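Local coordinates for inositol monophosphatase family protein (Staphylococcus aureus, PDB 5I3S) that probably hydrolyses inositol monophosphate or related phosphate monoesters as a metal-dependent phosphatase of the inositol monophosphatase family, at the interface of chains A and B. Sequence-based numbering; all coordinates share one arbitrary frame. Chains: chain A/B, Inositol monophosphatase family protein.

The interface of chains A and B. Residues chain A 151, 179; chain B 89-90, 93, 155, 181-182.
A:Arg179, at the end of strand 177-179, reaches across to the side-chain amide of B:Asn90 on helix 88-94. The patch is part of a two-fold interface between two copies of one protein, with a twin on exchanging the chains; it probably helps hold a dimer together, though the structure alone does not prove that dimer biological. The guanidinium presents its NE/NH2 edge and spends two N-H groups on one oxygen. NE of A:Arg179 donates to OD1 of B:Asn90 at 3.0 Å. NH2 of A:Arg179 donates to the same OD1 of B:Asn90 at 2.8 Å. The oxygen lies in the guanidinium plane, but the amide is turned steeply, 71° between the two planes. Consequently the two donors meet the oxygen differently: NE sits in the carbonyl plane on a lone pair, whereas NH2 stands 44° out of that plane. The shared acceptor should be polarised by the arginine's positive charge.

The other end of the same amide is held from within chain B. ND2 of B:Asn90 donates to the backbone O of B:Tyr181 at 2.8 Å, which fixes the amide flip and presents OD1 to the arginine. B:Tyr181 thus acts as a second-shell residue through its main chain.

B:Gly182 packs on one face of the guanidinium, its CA centred there 3.5 Å from CZ of A:Arg179, with no side chain to hold the two apart; the other face is flanked loosely, from within chain A, by CG2 of A:Ile151. CB of B:Leu89 borders NH2 of A:Arg179 at 3.8 Å.

Apolar contact continues beside the arginine, where A:Ile151 of strand 151-153 meets B:His93, one helical turn beyond B:Asn90. CG1 lies beside the backbone N (chi1 -53°) and the extended branch carries the terminal methyl toward the histidine. CG1 sits above one face of the imidazole, displaced from the ring centre, while CD1 of A:Ile151 touches CB of B:His93 at 3.6 Å.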
ATOM      1  N   ILE A 151      12.785   2.167  -2.460  1.00 21.77           N
ATOM      2  CA  ILE A 151      11.582   1.346  -2.261  1.00 21.65           C
ATOM      3  C   ILE A 151      10.896   1.177  -3.586  1.00 19.67           C
ATOM      4  O   ILE A 151      10.687   2.164  -4.285  1.00 19.20           O
ATOM      5  CB  ILE A 151      10.535   2.085  -1.403  1.00 25.84           C
ATOM      6  CG1 ILE A 151      11.149   2.573  -0.083  1.00 28.85           C
ATOM      7  CG2 ILE A 151       9.356   1.164  -1.094  1.00 27.55           C
ATOM      8  CD1 ILE A 151      10.114   3.286   0.785  1.00 32.00           C
ATOM      9  N   ARG A 179       6.766  -2.621  -1.601  1.00 14.27           N
ATOM     10  CA  ARG A 179       5.405  -2.189  -1.351  1.00 13.02           C
ATOM     11  C   ARG A 179       4.523  -2.695  -2.495  1.00 13.07           C
ATOM     12  O   ARG A 179       5.017  -3.025  -3.556  1.00 12.51           O
ATOM     13  CB  ARG A 179       5.337  -0.648  -1.318  1.00 13.01           C
ATOM     14  CG  ARG A 179       6.245   0.027  -0.318  1.00 13.28           C
ATOM     15  CD  ARG A 179       5.751  -0.218   1.117  1.00 13.70           C
ATOM     16  NE  ARG A 179       6.584   0.458   2.105  1.00 12.26           N
ATOM     17  CZ  ARG A 179       7.651  -0.050   2.703  1.00 12.95           C
ATOM     18  NH1 ARG A 179       8.083  -1.305   2.461  1.00 13.67           N
ATOM     19  NH2 ARG A 179       8.289   0.693   3.599  1.00 13.12           N
TER
ATOM     20  N   LEU B  89      11.020   3.673   7.117  1.00 19.21           N
ATOM     21  CA  LEU B  89      11.274   3.828   5.670  1.00 19.44           C
ATOM     22  C   LEU B  89      10.215   4.651   4.976  1.00 18.06           C
ATOM     23  O   LEU B  89      10.540   5.453   4.070  1.00 16.73           O
ATOM     24  CB  LEU B  89      11.386   2.489   4.919  1.00 20.86           C
ATOM     25  CG  LEU B  89      12.784   1.896   4.974  1.00 23.34           C
ATOM     26  CD1 LEU B  89      12.769   0.556   4.234  1.00 23.01           C
ATOM     27  CD2 LEU B  89      13.837   2.861   4.380  1.00 23.02           C
ATOM     28  N   ASN B  90       8.954   4.433   5.343  1.00 17.17           N
ATOM     29  CA  ASN B  90       7.884   5.305   4.787  1.00 17.43           C
ATOM     30  C   ASN B  90       8.088   6.788   5.134  1.00 17.36           C
ATOM     31  O   ASN B  90       7.775   7.653   4.314  1.00 17.20           O
ATOM     32  CB  ASN B  90       6.499   4.848   5.231  1.00 16.13           C
ATOM     33  CG  ASN B  90       6.101   3.539   4.610  1.00 15.57           C
ATOM     34  OD1 ASN B  90       6.764   3.039   3.686  1.00 13.73           O
ATOM     35  ND2 ASN B  90       5.026   2.962   5.114  1.00 14.36           N
ATOM     36  N   HIS B  93      10.968   8.159   2.893  1.00 22.61           N
ATOM     37  CA  HIS B  93      10.744   8.169   1.419  1.00 21.82           C
ATOM     38  C   HIS B  93       9.421   8.773   0.998  1.00 20.30           C
ATOM     39  O   HIS B  93       9.277   9.246  -0.103  1.00 18.57           O
ATOM     40  CB  HIS B  93      10.865   6.756   0.839  1.00 22.78           C
ATOM     41  CG  HIS B  93      12.271   6.236   0.858  1.00 23.81           C
ATOM     42  ND1 HIS B  93      13.103   6.318  -0.232  1.00 26.37           N
ATOM     43  CD2 HIS B  93      13.017   5.708   1.852  1.00 24.84           C
ATOM     44  CE1 HIS B  93      14.284   5.811   0.075  1.00 26.18           C
ATOM     45  NE2 HIS B  93      14.257   5.427   1.332  1.00 25.69           N
ATOM     46  N   ASN B 155       4.982  -8.553   3.012  1.00 15.60           N
ATOM     47  CA  ASN B 155       6.011  -7.865   2.226  1.00 14.80           C
ATOM     48  C   ASN B 155       6.645  -8.852   1.241  1.00 15.93           C
ATOM     49  O   ASN B 155       6.937  -9.961   1.621  1.00 16.38           O
ATOM     50  CB  ASN B 155       7.043  -7.325   3.201  1.00 14.66           C
ATOM     51  CG  ASN B 155       7.967  -6.259   2.608  1.00 13.73           C
ATOM     52  OD1 ASN B 155       7.998  -5.136   3.073  1.00 14.61           O
ATOM     53  ND2 ASN B 155       8.737  -6.626   1.671  1.00 12.90           N
ATOM     54  N   TYR B 181       2.219  -2.363   2.866  1.00 17.82           N
ATOM     55  CA  TYR B 181       2.221  -0.913   3.181  1.00 17.17           C
ATOM     56  C   TYR B 181       3.420  -0.462   3.978  1.00 15.99           C
ATOM     57  O   TYR B 181       3.663   0.725   4.071  1.00 15.99           O
ATOM     58  CB  TYR B 181       0.930  -0.501   3.911  1.00 18.17           C
ATOM     59  CG  TYR B 181      -0.308  -0.964   3.211  1.00 20.18           C
ATOM     60  CD1 TYR B 181      -0.558  -0.599   1.906  1.00 22.90           C
ATOM     61  CD2 TYR B 181      -1.226  -1.754   3.828  1.00 21.49           C
ATOM     62  CE1 TYR B 181      -1.704  -1.033   1.243  1.00 23.15           C
ATOM     63  CE2 TYR B 181      -2.366  -2.181   3.174  1.00 22.49           C
ATOM     64  CZ  TYR B 181      -2.581  -1.818   1.880  1.00 21.95           C
ATOM     65  OH  TYR B 181      -3.712  -2.198   1.225  1.00 25.56           O
ATOM     66  N   GLY B 182       4.163  -1.381   4.583  1.00 15.83           N
ATOM     67  CA  GLY B 182       5.421  -1.025   5.228  1.00 15.40           C
ATOM     68  C   GLY B 182       5.311  -0.425   6.630  1.00 16.53           C
ATOM     69  O   GLY B 182       6.309   0.140   7.126  1.00 16.01           O
TER